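Side-chain contacts in arginase (RocF) (Helicobacter pylori, PDB 4G3H), which probably hydrolyses L-arginine to L-ornithine and urea, using two manganese ions per subunit: residues G16-V21 and V48-F53; A100-H105 and L172-K177. All coordinates share one frame; numbering follows the deposited sequence.

Interaction 1. Residues G16-V21 and V48-F53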
ATOM      1  N   GLY A  16      -3.589  14.772  -8.280  1.00 20.87           N
ATOM      2  CA  GLY A  16      -4.318  13.814  -9.100  1.00 20.58           C
ATOM      3  C   GLY A  16      -4.732  12.532  -8.390  1.00 19.60           C
ATOM      4  O   GLY A  16      -5.756  11.935  -8.727  1.00 17.53           O
ATOM      5  N   THR A  17      -3.944  12.094  -7.415  1.00 17.55           N
ATOM      6  CA  THR A  17      -4.271  10.880  -6.680  1.00 18.24           C
ATOM      7  C   THR A  17      -5.399  11.128  -5.682  1.00 17.96           C
ATOM      8  O   THR A  17      -6.222  10.253  -5.464  1.00 17.88           O
ATOM      9  CB  THR A  17      -3.053  10.325  -5.917  1.00 22.76           C
ATOM     10  OG1 THR A  17      -2.485  11.360  -5.111  1.00 25.67           O
ATOM     11  CG2 THR A  17      -2.005   9.787  -6.889  1.00 22.61           C
ATOM     12  N   ASP A  18      -5.427  12.316  -5.076  1.00 15.44           N
ATOM     13  CA  ASP A  18      -6.472  12.668  -4.113  1.00 17.03           C
ATOM     14  C   ASP A  18      -7.818  12.707  -4.826  1.00 19.09           C
ATOM     15  O   ASP A  18      -8.851  12.350  -4.255  1.00 16.54           O
ATOM     16  CB  ASP A  18      -6.176  14.032  -3.468  1.00 18.22           C
ATOM     17  CG  ASP A  18      -5.203  13.930  -2.302  1.00 19.96           C
ATOM     18  OD1 ASP A  18      -4.501  12.908  -2.198  1.00 20.75           O
ATOM     19  OD2 ASP A  18      -5.123  14.874  -1.488  1.00 22.62           O
ATOM     20  N   LYS A  19      -7.801  13.138  -6.086  1.00 22.84           N
ATOM     21  CA  LYS A  19      -9.017  13.194  -6.883  1.00 24.87           C
ATOM     22  C   LYS A  19      -9.427  11.763  -7.190  1.00 24.97           C
ATOM     23  O   LYS A  19     -10.615  11.445  -7.252  1.00 25.21           O
ATOM     24  CB  LYS A  19      -8.780  13.980  -8.178  1.00 35.76           C
ATOM     25  CG  LYS A  19      -8.502  15.460  -7.935  1.00 42.24           C
ATOM     26  CD  LYS A  19      -8.435  16.262  -9.226  1.00 46.80           C
ATOM     27  CE  LYS A  19      -8.217  17.738  -8.932  1.00 50.59           C
ATOM     28  NZ  LYS A  19      -8.140  18.556 -10.171  1.00 54.23           N
ATOM     29  N   GLY A  20      -8.436  10.896  -7.374  1.00 24.01           N
ATOM     30  CA  GLY A  20      -8.735   9.501  -7.637  1.00 21.83           C
ATOM     31  C   GLY A  20      -9.474   8.918  -6.448  1.00 19.63           C
ATOM     32  O   GLY A  20     -10.501   8.247  -6.598  1.00 20.55           O
ATOM     33  N   VAL A  21      -8.951   9.187  -5.257  1.00 16.01           N
ATOM     34  CA  VAL A  21      -9.557   8.707  -4.022  1.00 16.80           C
ATOM     35  C   VAL A  21     -11.001   9.200  -3.837  1.00 19.39           C
ATOM     36  O   VAL A  21     -11.876   8.422  -3.453  1.00 15.16           O
ATOM     37  CB  VAL A  21      -8.744   9.148  -2.791  1.00 16.47           C
ATOM     38  CG1 VAL A  21      -9.474   8.738  -1.506  1.00 13.68           C
ATOM     39  CG2 VAL A  21      -7.345   8.545  -2.851  1.00 13.34           C
ATOM     40  N   VAL A  48      -9.171  10.625   6.206  1.00 17.83           N
ATOM     41  CA  VAL A  48      -7.975  10.799   7.020  1.00 17.56           C
ATOM     42  C   VAL A  48      -7.035  11.746   6.284  1.00 17.69           C
ATOM     43  O   VAL A  48      -6.700  11.517   5.120  1.00 15.71           O
ATOM     44  CB  VAL A  48      -7.262   9.446   7.272  1.00 17.43           C
ATOM     45  CG1 VAL A  48      -5.943   9.674   8.011  1.00 16.35           C
ATOM     46  CG2 VAL A  48      -8.165   8.535   8.087  1.00 15.11           C
ATOM     47  N   LEU A  49      -6.631  12.818   6.960  1.00 19.10           N
ATOM     48  CA  LEU A  49      -5.743  13.808   6.371  1.00 20.08           C
ATOM     49  C   LEU A  49      -4.279  13.416   6.515  1.00 21.81           C
ATOM     50  O   LEU A  49      -3.875  12.805   7.507  1.00 19.92           O
ATOM     51  CB  LEU A  49      -5.972  15.177   7.017  1.00 17.35           C
ATOM     52  CG  LEU A  49      -7.404  15.721   6.953  1.00 18.25           C
ATOM     53  CD1 LEU A  49      -7.435  17.117   7.552  1.00 16.09           C
ATOM     54  CD2 LEU A  49      -7.899  15.747   5.504  1.00 13.92           C
ATOM     55  N   TYR A  50      -3.483  13.768   5.512  1.00 19.88           N
ATOM     56  CA  TYR A  50      -2.064  13.455   5.541  1.00 20.44           C
ATOM     57  C   TYR A  50      -1.237  14.644   5.082  1.00 21.64           C
ATOM     58  O   TYR A  50      -1.756  15.596   4.501  1.00 19.54           O
ATOM     59  CB  TYR A  50      -1.768  12.229   4.662  1.00 19.84           C
ATOM     60  CG  TYR A  50      -1.891  12.456   3.165  1.00 17.70           C
ATOM     61  CD1 TYR A  50      -0.806  12.924   2.421  1.00 18.45           C
ATOM     62  CD2 TYR A  50      -3.087  12.193   2.493  1.00 17.14           C
ATOM     63  CE1 TYR A  50      -0.905  13.127   1.036  1.00 18.76           C
ATOM     64  CE2 TYR A  50      -3.201  12.396   1.102  1.00 15.46           C
ATOM     65  CZ  TYR A  50      -2.103  12.859   0.387  1.00 17.98           C
ATOM     66  OH  TYR A  50      -2.182  13.038  -0.979  1.00 19.43           O
ATOM     67  N   LYS A  51       0.058  14.574   5.360  1.00 23.86           N
ATOM     68  CA  LYS A  51       0.994  15.619   4.993  1.00 27.61           C
ATOM     69  C   LYS A  51       2.055  14.966   4.117  1.00 29.81           C
ATOM     70  O   LYS A  51       2.582  13.910   4.458  1.00 29.63           O
ATOM     71  CB  LYS A  51       1.644  16.201   6.246  1.00 35.86           C
ATOM     72  CG  LYS A  51       2.361  17.511   6.020  1.00 40.86           C
ATOM     73  CD  LYS A  51       2.972  18.013   7.309  1.00 43.60           C
ATOM     74  CE  LYS A  51       3.178  19.509   7.256  1.00 46.20           C
ATOM     75  NZ  LYS A  51       1.870  20.204   7.122  1.00 45.17           N
ATOM     76  N   GLU A  52       2.358  15.585   2.984  1.00 27.95           N
ATOM     77  CA  GLU A  52       3.357  15.037   2.074  1.00 32.86           C
ATOM     78  C   GLU A  52       4.763  15.164   2.656  1.00 33.86           C
ATOM     79  O   GLU A  52       5.121  16.194   3.221  1.00 33.20           O
ATOM     80  CB  GLU A  52       3.304  15.768   0.735  1.00 68.49           C
ATOM     81  CG  GLU A  52       4.355  15.292  -0.250  1.00 76.30           C
ATOM     82  CD  GLU A  52       4.431  16.156  -1.493  1.00 80.07           C
ATOM     83  OE1 GLU A  52       5.222  15.817  -2.398  1.00 83.74           O
ATOM     84  OE2 GLU A  52       3.709  17.172  -1.565  1.00 80.49           O
ATOM     85  N   PHE A  53       5.560  14.112   2.515  1.00 34.53           N
ATOM     86  CA  PHE A  53       6.928  14.130   3.020  1.00 38.42           C
ATOM     87  C   PHE A  53       7.855  14.672   1.933  1.00 41.26           C
ATOM     88  O   PHE A  53       7.996  14.064   0.871  1.00 39.81           O
ATOM     89  CB  PHE A  53       7.357  12.717   3.430  1.00 42.38           C
ATOM     90  CG  PHE A  53       8.722  12.652   4.054  1.00 43.74           C
ATOM     91  CD1 PHE A  53       9.178  13.676   4.884  1.00 44.17           C
ATOM     92  CD2 PHE A  53       9.540  11.548   3.844  1.00 44.17           C
ATOM     93  CE1 PHE A  53      10.430  13.601   5.495  1.00 45.17           C
ATOM     94  CE2 PHE A  53      10.795  11.461   4.451  1.00 44.58           C
ATOM     95  CZ  PHE A  53      11.241  12.489   5.279  1.00 44.78           C
TER
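Tyr-50 is the residue through which 48-53 meets helix 16-30, and its partner is Asp-18. Earlier in that segment, Val-48, in strand 44-50, pairs through its backbone with Gly-5 and Glu-7 of the parallel strand 2-8. Tyr-50 ends the strand with CG set between its backbone N and carbonyl carbon (chi1 71°), the rotation that swings the ring toward the helix. Tyr-50 OH donates to Asp-18 OD1 at 2.6 Å, a short bond in a buried setting. The carboxylate stands almost upright to the ring, the two planes 84° apart, yet OD1 lies in the ring plane, at its edge. The hydroxyl uses the syn side of OD1, 22° out of the carboxylate plane. In the Rossmann-like arginase fold this pair bridges edge strand 44-50 and the first turn of helix 16-30, at the C-terminal ends of the strands, where the manganese ions sit; the Thr-17 side chain is about 10 Å from a bound manganese ion. Asp-18 OD1 also accepts from Ser-89 OG and OD2 from Ala-8 N, so both oxygens are fixed. Beyond the strand, Glu-52 forms a salt bridge with Arg-15; Arg-15 NE also makes a weak hydrogen bond to Tyr-50 OH.

Interaction 2. Residues A100-H105 and L172-K177; sequences AFRSVH and LEIDPK
Arg-102 reaches from helix 94-104 to the backbone of Leu-172, in the loop that leads into strand 179-182 of the parallel arginase sheet. Arg-102 NH2 donates to Leu-172 O at 3.0 Å with an N-H...O angle of 161°. The oxygen lies in the guanidinium plane, and the donor is tilted 16° from the carbonyl plane of Leu-172. A water closes a second path, accepting from Arg-102 NE and donating to Leu-172 O, each at 3.2 Å, so one carbonyl oxygen receives both a direct and a water-mediated bond from the same side chain. Ile-174 takes a face of the group: its CG1 sits over the centre, 3.7 Å from Arg-102 CZ, while Ile-174 CD1 comes within 3.9 Å of Arg-102 NE. The arginine chain is extended at chi2 and bends at chi3 (68°), which turns the guanidinium to present its edge to Leu-172 and a face to Ile-174. Further out, Gln-99 OE1 accepts from Arg-102 NH1, leaving all three nitrogens with a partner. Farther along the loop Asp-175, salt-bridged to Lys-109, forms an Asx turn: Lys-177 N donates to Asp-175 OD1 at 3.1 Å, from above the carboxylate plane.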
ATOM      1  N   ALA A 100       1.162   2.608  12.099  1.00 20.41           N
ATOM      2  CA  ALA A 100      -0.008   2.557  12.970  1.00 20.96           C
ATOM      3  C   ALA A 100      -0.445   1.098  13.102  1.00 22.58           C
ATOM      4  O   ALA A 100      -0.819   0.640  14.183  1.00 22.22           O
ATOM      5  CB  ALA A 100      -1.131   3.388  12.383  1.00 22.97           C
ATOM      6  N   PHE A 101      -0.383   0.376  11.986  1.00 20.42           N
ATOM      7  CA  PHE A 101      -0.754  -1.032  11.933  1.00 22.02           C
ATOM      8  C   PHE A 101       0.156  -1.851  12.864  1.00 23.48           C
ATOM      9  O   PHE A 101      -0.320  -2.695  13.629  1.00 22.20           O
ATOM     10  CB  PHE A 101      -0.609  -1.533  10.496  1.00 23.83           C
ATOM     11  CG  PHE A 101      -1.152  -2.908  10.268  1.00 24.10           C
ATOM     12  CD1 PHE A 101      -2.529  -3.128  10.219  1.00 25.81           C
ATOM     13  CD2 PHE A 101      -0.292  -3.984  10.064  1.00 23.77           C
ATOM     14  CE1 PHE A 101      -3.043  -4.396   9.964  1.00 23.92           C
ATOM     15  CE2 PHE A 101      -0.798  -5.260   9.807  1.00 25.04           C
ATOM     16  CZ  PHE A 101      -2.179  -5.464   9.756  1.00 25.66           C
ATOM     17  N   ARG A 102       1.462  -1.603  12.774  1.00 27.62           N
ATOM     18  CA  ARG A 102       2.447  -2.287  13.609  1.00 29.59           C
ATOM     19  C   ARG A 102       2.219  -1.918  15.074  1.00 30.97           C
ATOM     20  O   ARG A 102       2.326  -2.762  15.958  1.00 32.18           O
ATOM     21  CB  ARG A 102       3.866  -1.867  13.219  1.00 26.66           C
ATOM     22  CG  ARG A 102       4.251  -2.162  11.786  1.00 28.28           C
ATOM     23  CD  ARG A 102       5.593  -1.520  11.444  1.00 30.02           C
ATOM     24  NE  ARG A 102       6.703  -2.137  12.170  1.00 31.13           N
ATOM     25  CZ  ARG A 102       7.966  -1.726  12.090  1.00 31.05           C
ATOM     26  NH1 ARG A 102       8.282  -0.690  11.319  1.00 30.04           N
ATOM     27  NH2 ARG A 102       8.915  -2.358  12.769  1.00 28.22           N
ATOM     28  N   SER A 103       1.909  -0.650  15.319  1.00 30.14           N
ATOM     29  CA  SER A 103       1.674  -0.164  16.671  1.00 32.48           C
ATOM     30  C   SER A 103       0.503  -0.876  17.337  1.00 32.99           C
ATOM     31  O   SER A 103       0.591  -1.254  18.501  1.00 34.91           O
ATOM     32  CB  SER A 103       1.427   1.346  16.654  1.00 34.48           C
ATOM     33  OG  SER A 103       1.388   1.858  17.973  1.00 37.81           O
ATOM     34  N   VAL A 104      -0.593  -1.052  16.604  1.00 28.67           N
ATOM     35  CA  VAL A 104      -1.762  -1.742  17.145  1.00 30.37           C
ATOM     36  C   VAL A 104      -1.479  -3.231  17.377  1.00 33.17           C
ATOM     37  O   VAL A 104      -1.960  -3.816  18.347  1.00 34.32           O
ATOM     38  CB  VAL A 104      -2.983  -1.616  16.199  1.00 29.29           C
ATOM     39  CG1 VAL A 104      -4.129  -2.485  16.703  1.00 26.33           C
ATOM     40  CG2 VAL A 104      -3.431  -0.163  16.122  1.00 26.72           C
ATOM     41  N   HIS A 105      -0.704  -3.840  16.487  1.00 38.95           N
ATOM     42  CA  HIS A 105      -0.362  -5.260  16.596  1.00 41.17           C
ATOM     43  C   HIS A 105       1.098  -5.390  17.018  1.00 44.20           C
ATOM     44  O   HIS A 105       1.866  -6.123  16.395  1.00 44.75           O
ATOM     45  CB  HIS A 105      -0.555  -5.947  15.244  1.00 38.01           C
ATOM     46  CG  HIS A 105      -1.936  -5.807  14.683  1.00 37.55           C
ATOM     47  ND1 HIS A 105      -3.028  -6.453  15.221  1.00 37.13           N
ATOM     48  CD2 HIS A 105      -2.400  -5.103  13.622  1.00 37.35           C
ATOM     49  CE1 HIS A 105      -4.105  -6.154  14.515  1.00 36.62           C
ATOM     50  NE2 HIS A 105      -3.752  -5.337  13.540  1.00 36.54           N
ATOM     51  N   LEU A 172       7.912  -5.259  17.059  1.00 59.07           N
ATOM     52  CA  LEU A 172       8.900  -6.033  16.461  1.00 55.77           C
ATOM     53  C   LEU A 172       9.404  -5.406  15.270  1.00 53.12           C
ATOM     54  O   LEU A 172       8.847  -4.729  14.642  1.00 53.27           O
ATOM     55  CB  LEU A 172       8.256  -7.315  16.083  1.00 51.34           C
ATOM     56  CG  LEU A 172       7.675  -8.134  17.215  1.00 52.10           C
ATOM     57  CD1 LEU A 172       6.667  -9.134  16.959  1.00 51.32           C
ATOM     58  CD2 LEU A 172       8.720  -8.643  17.892  1.00 51.74           C
ATOM     59  N   GLU A 173      10.527  -5.739  14.945  1.00 42.72           N
ATOM     60  CA  GLU A 173      11.093  -5.246  13.702  1.00 39.26           C
ATOM     61  C   GLU A 173      10.527  -6.143  12.613  1.00 33.23           C
ATOM     62  O   GLU A 173      10.201  -7.303  12.865  1.00 31.60           O
ATOM     63  CB  GLU A 173      12.613  -5.344  13.715  1.00 82.42           C
ATOM     64  CG  GLU A 173      13.267  -4.487  14.771  1.00 89.73           C
ATOM     65  CD  GLU A 173      14.770  -4.612  14.749  1.00 93.28           C
ATOM     66  OE1 GLU A 173      15.436  -3.942  15.566  1.00 95.30           O
ATOM     67  OE2 GLU A 173      15.282  -5.386  13.912  1.00 94.66           O
ATOM     68  N   ILE A 174      10.392  -5.607  11.409  1.00 31.12           N
ATOM     69  CA  ILE A 174       9.864  -6.380  10.304  1.00 25.87           C
ATOM     70  C   ILE A 174      10.960  -7.301   9.762  1.00 24.36           C
ATOM     71  O   ILE A 174      12.094  -6.875   9.566  1.00 22.13           O
ATOM     72  CB  ILE A 174       9.352  -5.441   9.180  1.00 22.25           C
ATOM     73  CG1 ILE A 174       8.182  -4.598   9.699  1.00 20.82           C
ATOM     74  CG2 ILE A 174       8.920  -6.246   7.970  1.00 18.23           C
ATOM     75  CD1 ILE A 174       6.968  -5.404  10.133  1.00 16.32           C
ATOM     76  N   ASP A 175      10.612  -8.564   9.543  1.00 25.61           N
ATOM     77  CA  ASP A 175      11.534  -9.558   9.006  1.00 24.88           C
ATOM     78  C   ASP A 175      11.537  -9.347   7.491  1.00 24.71           C
ATOM     79  O   ASP A 175      10.543  -9.625   6.818  1.00 23.09           O
ATOM     80  CB  ASP A 175      11.019 -10.959   9.347  1.00 27.61           C
ATOM     81  CG  ASP A 175      11.927 -12.063   8.840  1.00 26.83           C
ATOM     82  OD1 ASP A 175      12.902 -11.757   8.133  1.00 26.98           O
ATOM     83  OD2 ASP A 175      11.656 -13.246   9.151  1.00 29.64           O
ATOM     84  N   PRO A 176      12.656  -8.853   6.937  1.00 29.97           N
ATOM     85  CA  PRO A 176      12.791  -8.589   5.498  1.00 30.61           C
ATOM     86  C   PRO A 176      12.343  -9.752   4.607  1.00 31.90           C
ATOM     87  O   PRO A 176      11.930  -9.549   3.459  1.00 30.86           O
ATOM     88  CB  PRO A 176      14.282  -8.278   5.338  1.00 30.96           C
ATOM     89  CG  PRO A 176      14.677  -7.759   6.677  1.00 28.39           C
ATOM     90  CD  PRO A 176      13.950  -8.681   7.618  1.00 28.83           C
ATOM     91  N   LYS A 177      12.433 -10.962   5.149  1.00 29.04           N
ATOM     92  CA  LYS A 177      12.052 -12.176   4.433  1.00 30.01           C
ATOM     93  C   LYS A 177      10.541 -12.378   4.397  1.00 28.91           C
ATOM     94  O   LYS A 177      10.046 -13.257   3.694  1.00 28.90           O
ATOM     95  CB  LYS A 177      12.715 -13.386   5.086  1.00 44.44           C
ATOM     96  CG  LYS A 177      14.221 -13.441   4.902  1.00 50.51           C
ATOM     97  CD  LYS A 177      14.855 -14.350   5.941  1.00 55.36           C
ATOM     98  CE  LYS A 177      16.033 -15.098   5.359  1.00 59.00           C
ATOM     99  NZ  LYS A 177      15.574 -16.046   4.304  1.00 62.24           N
TER
HETATM  100  O   HOH W   1       5.872  -4.883  13.545  1.00 27.86           O

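In the fold
From the N terminus the chain runs through strand 2-8 and helix 16-30, then returns in strand 44-50, where interaction 1 closes a loop with 26 residues between its segments. Helix 59-78 and strand 84-87 follow before interaction 2 opens on helix 94-104; it closes 66 intervening residues later, in the loop before strand 179-182. The two are therefore in series, neither nested nor crossed. The centres of interactions 1 and 2 lie 24 Å apart, and the nearest atoms of interactions 1 and 2 are about 9 Å apart. Interaction 1 ties an outermost strand of the sheet to a helix near the metal site, whereas interaction 2 joins a helix to a loop away from that site.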